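Local structure of aldehyde dehydrogenase (Listeria monocytogenes, 3K9D) at residues I131-N137 / I434-F440; V324-T330 / P345-Y350. The protein is probably an oxidoreductase of the aldehyde dehydrogenase family, acting on aldehyde or oxo groups with NAD or NADP as acceptor. Residues are numbered along the deposited sequence.

The two contacts illustrate a general principle of aldehyde dehydrogenase architecture: two sheets, built from different parts of one chain, carry two separate domains. Contact 1 packs the end of helix 121-134 against the approach to strand 440-447, beside the mixed sheet that, as in relatives, belongs to the cofactor-binding domain. Contact 2 pairs strands 324-328 and 346-352 within the seven-stranded parallel sheet. Their centres lie 39 Å apart on opposite sides of the chain's centre, with nearest atoms about 24 Å apart. Along the chain, contact 2 is nested between the halves of contact 1, so the polypeptide builds the second sheet and then returns to complete the first.

Contact 1 of 2, residues I131-N137 / I434-F440; sequences ISIKAGN and IGPENLF
A buried helix-end-to-loop packing joins the C-terminal turn of helix 121-134 to the segment that leads into strand 440-447, almost 300 residues later. Residues 131-134 are helical; A135 follows, and G136, with phi/psi 87/23, ends the helix in a Schellman motif that turns the chain towards strand 138-143. Opposite, P436-N438 form a short 3-10 turn, with N438 N hydrogen-bonded to G435 O (3.1 Å) and L439 N to P436 O (2.9 Å). The backbones come closest at I131 and P436, whose CA atoms are 5.0 Å apart.

I131, chi1 p and chi2 t, contributes the most buried area. Its CD1 lies 3.7 Å from L439 CD1, 3.8 Å from I434 CD1 and 3.8 Å from G435 CA, while I131 CG2 rests 3.8 Å from P436 CD. L439 (m, t) points back at the helix end, and A135 CB sits 4.0 Å from L439 CB and 4.1 Å from F440 CD2, at the edge of the ring. K134 adds only its aliphatic part, CG being 3.8 Å from P436 CG; its ammonium group, NZ, forms a salt bridge with D37 and a hydrogen bond to I85 O.

One hydrogen bond crosses between the segments: N137 ND2 donates to L439 O (2.9 Å, 171°); the same ND2 also donates to S132 O (3.1 Å) in the last helical turn, while N137 OD1 accepts from G110 N of strand 102-116. The helix so capped is the crossover of a beta-alpha-beta unit between parallel strands 102-116 and 138-143, the building block of Rossmann-like domains.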
# COMPACT_ATOMS: atom_id res chain seq x y z
N ILE A 131 -4.04 16.65 -4.44
CA ILE A 131 -4.23 15.22 -4.73
C ILE A 131 -5.23 14.49 -3.79
O ILE A 131 -6.00 13.65 -4.24
CB ILE A 131 -2.87 14.46 -4.91
CG1 ILE A 131 -2.05 14.42 -3.61
CG2 ILE A 131 -2.06 15.12 -6.06
CD1 ILE A 131 -0.91 13.45 -3.63
N SER A 132 -5.23 14.84 -2.50
CA SER A 132 -6.19 14.28 -1.53
C SER A 132 -7.61 14.70 -1.85
O SER A 132 -8.50 13.86 -1.97
CB SER A 132 -5.85 14.69 -0.10
OG SER A 132 -4.54 14.26 0.25
N ILE A 133 -7.82 16.01 -2.00
CA ILE A 133 -9.13 16.57 -2.37
C ILE A 133 -9.62 16.03 -3.72
O ILE A 133 -10.81 15.69 -3.85
CB ILE A 133 -9.12 18.13 -2.35
CG1 ILE A 133 -8.92 18.67 -0.92
CG2 ILE A 133 -10.38 18.70 -2.98
CD1 ILE A 133 -10.16 18.59 -0.01
N LYS A 134 -8.71 15.90 -4.68
CA LYS A 134 -9.00 15.31 -6.01
C LYS A 134 -9.60 13.91 -5.92
O LYS A 134 -10.47 13.54 -6.72
CB LYS A 134 -7.74 15.26 -6.89
CG LYS A 134 -7.92 14.66 -8.28
CD LYS A 134 -8.93 15.41 -9.14
CE LYS A 134 -9.19 14.65 -10.43
NZ LYS A 134 -9.68 15.47 -11.58
N ALA A 135 -9.14 13.13 -4.94
CA ALA A 135 -9.62 11.77 -4.74
C ALA A 135 -10.80 11.67 -3.75
O ALA A 135 -11.27 10.56 -3.44
CB ALA A 135 -8.46 10.85 -4.34
N GLY A 136 -11.28 12.83 -3.28
CA GLY A 136 -12.47 12.91 -2.42
C GLY A 136 -12.21 12.76 -0.93
O GLY A 136 -13.11 12.40 -0.16
N ASN A 137 -10.97 13.04 -0.52
CA ASN A 137 -10.51 12.89 0.86
C ASN A 137 -10.40 14.22 1.57
O ASN A 137 -10.20 15.24 0.92
CB ASN A 137 -9.09 12.30 0.87
CG ASN A 137 -8.98 10.97 0.17
OD1 ASN A 137 -9.47 9.94 0.66
ND2 ASN A 137 -8.31 10.97 -0.98
N ILE A 434 3.62 9.90 -5.92
CA ILE A 434 2.23 9.63 -5.60
C ILE A 434 1.28 10.78 -5.93
O ILE A 434 1.67 11.96 -5.95
CB ILE A 434 2.03 8.95 -4.23
CG1 ILE A 434 2.09 9.93 -3.07
CG2 ILE A 434 2.94 7.73 -4.08
CD1 ILE A 434 0.71 10.15 -2.52
N GLY A 435 0.07 10.37 -6.28
CA GLY A 435 -0.98 11.28 -6.70
C GLY A 435 -2.33 10.70 -6.35
O GLY A 435 -2.41 9.85 -5.46
N PRO A 436 -3.39 11.13 -7.06
CA PRO A 436 -4.79 10.71 -6.83
C PRO A 436 -5.00 9.20 -6.77
O PRO A 436 -5.71 8.72 -5.88
CB PRO A 436 -5.51 11.30 -8.04
CG PRO A 436 -4.75 12.54 -8.34
CD PRO A 436 -3.30 12.13 -8.14
N GLU A 437 -4.36 8.47 -7.67
CA GLU A 437 -4.54 7.02 -7.80
C GLU A 437 -3.95 6.19 -6.65
O GLU A 437 -4.17 4.98 -6.59
CB GLU A 437 -3.99 6.54 -9.15
CG GLU A 437 -4.86 6.95 -10.34
CD GLU A 437 -4.36 6.44 -11.68
OE1 GLU A 437 -4.80 6.98 -12.71
OE2 GLU A 437 -3.53 5.50 -11.72
N ASN A 438 -3.21 6.84 -5.75
CA ASN A 438 -2.75 6.23 -4.50
C ASN A 438 -3.63 6.59 -3.31
O ASN A 438 -3.33 6.22 -2.16
CB ASN A 438 -1.32 6.66 -4.20
CG ASN A 438 -0.38 6.40 -5.36
OD1 ASN A 438 -0.17 7.27 -6.19
ND2 ASN A 438 0.17 5.20 -5.42
N LEU A 439 -4.69 7.36 -3.57
CA LEU A 439 -5.53 7.93 -2.53
C LEU A 439 -7.01 7.65 -2.72
O LEU A 439 -7.87 8.35 -2.19
CB LEU A 439 -5.27 9.44 -2.39
CG LEU A 439 -3.84 9.76 -1.93
CD1 LEU A 439 -3.48 11.16 -2.35
CD2 LEU A 439 -3.65 9.54 -0.41
N PHE A 440 -7.30 6.63 -3.53
CA PHE A 440 -8.61 5.98 -3.50
C PHE A 440 -8.47 4.47 -3.65
O PHE A 440 -7.50 3.99 -4.26
CB PHE A 440 -9.64 6.60 -4.49
CG PHE A 440 -9.31 6.43 -5.95
CD1 PHE A 440 -9.73 5.31 -6.66
CD2 PHE A 440 -8.62 7.43 -6.63
CE1 PHE A 440 -9.43 5.17 -8.01
CE2 PHE A 440 -8.32 7.30 -7.99
CZ PHE A 440 -8.72 6.17 -8.68

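Contact 2 of 2, residues V324-T330 / P345-Y350; sequences VLIAEET and PILAFY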
# COMPACT_ATOMS: atom_id res chain seq x y z
N VAL A 324 29.11 24.68 -6.01
CA VAL A 324 29.05 23.42 -5.24
C VAL A 324 30.45 23.08 -4.76
O VAL A 324 31.46 23.46 -5.38
CB VAL A 324 28.52 22.16 -6.05
CG1 VAL A 324 27.01 22.21 -6.36
CG2 VAL A 324 29.34 21.93 -7.31
N LEU A 325 30.52 22.33 -3.66
CA LEU A 325 31.76 21.82 -3.15
C LEU A 325 31.81 20.34 -3.48
O LEU A 325 30.86 19.62 -3.21
CB LEU A 325 31.88 22.06 -1.65
CG LEU A 325 31.88 23.55 -1.24
CD1 LEU A 325 31.86 23.69 0.29
CD2 LEU A 325 33.07 24.30 -1.84
N ILE A 326 32.91 19.92 -4.11
CA ILE A 326 33.10 18.53 -4.52
C ILE A 326 34.33 17.89 -3.88
O ILE A 326 35.46 18.39 -3.98
CB ILE A 326 33.15 18.40 -6.07
CG1 ILE A 326 32.03 19.21 -6.72
CG2 ILE A 326 33.05 16.93 -6.51
CD1 ILE A 326 31.84 18.96 -8.23
N ALA A 327 34.09 16.76 -3.21
CA ALA A 327 35.12 15.99 -2.55
C ALA A 327 35.27 14.66 -3.26
O ALA A 327 34.29 13.93 -3.41
CB ALA A 327 34.75 15.76 -1.10
N GLU A 328 36.48 14.36 -3.70
CA GLU A 328 36.75 13.04 -4.24
C GLU A 328 36.61 12.01 -3.12
O GLU A 328 36.99 12.27 -1.96
CB GLU A 328 38.12 12.98 -4.93
CG GLU A 328 38.11 13.71 -6.30
CD GLU A 328 39.37 13.49 -7.11
OE1 GLU A 328 39.74 12.33 -7.37
OE2 GLU A 328 39.98 14.50 -7.51
N GLU A 329 36.02 10.87 -3.45
CA GLU A 329 35.76 9.81 -2.48
C GLU A 329 36.12 8.45 -3.07
O GLU A 329 36.06 8.26 -4.29
CB GLU A 329 34.28 9.86 -2.06
CG GLU A 329 33.87 8.86 -0.99
CD GLU A 329 34.66 9.03 0.29
OE1 GLU A 329 34.40 10.02 0.99
OE2 GLU A 329 35.52 8.18 0.60
N THR A 330 36.48 7.50 -2.20
CA THR A 330 36.81 6.12 -2.62
C THR A 330 35.97 5.04 -1.88
O THR A 330 35.91 3.88 -2.31
CB THR A 330 38.31 5.80 -2.37
OG1 THR A 330 38.57 5.74 -0.96
CG2 THR A 330 39.23 6.84 -3.00
N PRO A 345 24.54 21.99 -1.24
CA PRO A 345 25.36 22.01 -2.46
C PRO A 345 26.75 21.37 -2.26
O PRO A 345 27.81 22.01 -2.45
CB PRO A 345 25.46 23.51 -2.80
CG PRO A 345 25.36 24.19 -1.45
CD PRO A 345 24.34 23.35 -0.70
N ILE A 346 26.74 20.10 -1.85
CA ILE A 346 27.95 19.32 -1.62
C ILE A 346 27.83 18.00 -2.39
O ILE A 346 26.82 17.30 -2.27
CB ILE A 346 28.19 19.01 -0.10
CG1 ILE A 346 28.10 20.27 0.75
CG2 ILE A 346 29.55 18.28 0.10
CD1 ILE A 346 28.12 20.03 2.26
N LEU A 347 28.89 17.65 -3.12
CA LEU A 347 28.97 16.39 -3.85
C LEU A 347 30.19 15.55 -3.50
O LEU A 347 31.27 16.09 -3.28
CB LEU A 347 29.00 16.66 -5.36
CG LEU A 347 27.74 17.18 -6.03
CD1 LEU A 347 28.08 17.70 -7.41
CD2 LEU A 347 26.63 16.10 -6.08
N ALA A 348 30.01 14.23 -3.44
CA ALA A 348 31.12 13.28 -3.61
C ALA A 348 31.46 13.08 -5.08
O ALA A 348 30.62 13.27 -5.95
CB ALA A 348 30.77 11.92 -2.97
N PHE A 349 32.70 12.67 -5.35
CA PHE A 349 33.16 12.40 -6.71
C PHE A 349 33.95 11.09 -6.77
O PHE A 349 35.05 11.00 -6.22
CB PHE A 349 34.01 13.57 -7.22
CG PHE A 349 34.29 13.53 -8.70
CD1 PHE A 349 33.59 14.36 -9.57
CD2 PHE A 349 35.30 12.70 -9.22
CE1 PHE A 349 33.84 14.33 -10.92
CE2 PHE A 349 35.55 12.67 -10.58
CZ PHE A 349 34.84 13.50 -11.42
N TYR A 350 33.40 10.08 -7.45
CA TYR A 350 34.05 8.76 -7.54
C TYR A 350 34.57 8.49 -8.95
O TYR A 350 33.96 8.90 -9.94
CB TYR A 350 33.06 7.64 -7.23
CG TYR A 350 32.51 7.56 -5.82
CD1 TYR A 350 33.15 6.79 -4.84
CD2 TYR A 350 31.34 8.23 -5.47
CE1 TYR A 350 32.62 6.68 -3.55
CE2 TYR A 350 30.82 8.15 -4.17
CZ TYR A 350 31.46 7.37 -3.23
OH TYR A 350 30.95 7.28 -1.95
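Neighbouring strands pair in the seven-stranded parallel alpha/beta sheet, as in relatives probably the catalytic-domain core; F349, L347 and E329 have the most surface covered. The chain passes from 324-328 to 346-352 through residues that form neither helix nor strand, so the pair lacks the helix of a beta-alpha-beta crossover. Segment axes approach to 4.4 Å at 31°, a marked twist.

Register runs L325 to I346, I326 to L347, A327 to A348 and E328 to F349. As parallel pairing requires, alternate residues of the first strand make the bonds: L325 N to P345 O (3.0 Å), L347 N to L325 O (2.8 Å), A327 N to L347 O (2.9 Å) and F349 N to A327 O (2.8 Å), the last bent at 130°.

L347 shares a face of the sheet with I326, and their CD1 atoms are 4.0 Å apart; L347 CD1 also reaches V324 CG2 at 4.4 Å. Further along that face F349 sets its CB 3.6 Å from I326 CG2, and its CD2 lies 4.2 Å from E328 CG. Its ring leads away to helix 261-273, which covers this side through K264, V267 and I268; K264 also forms a salt bridge with E328.

E329 continues the pairing beyond the regular bridges, its N donating to F349 O (2.9 Å). Its carboxylate hydrogen-bonds the backbone just ahead, OE2 accepting from T330 N (3.0 Å) and from K331 N, while its aliphatic part covers an aromatic ring in a CH-pi contact: E329 CB stands 4.1 Å from the centroid of the Y350 ring, 22° off the normal.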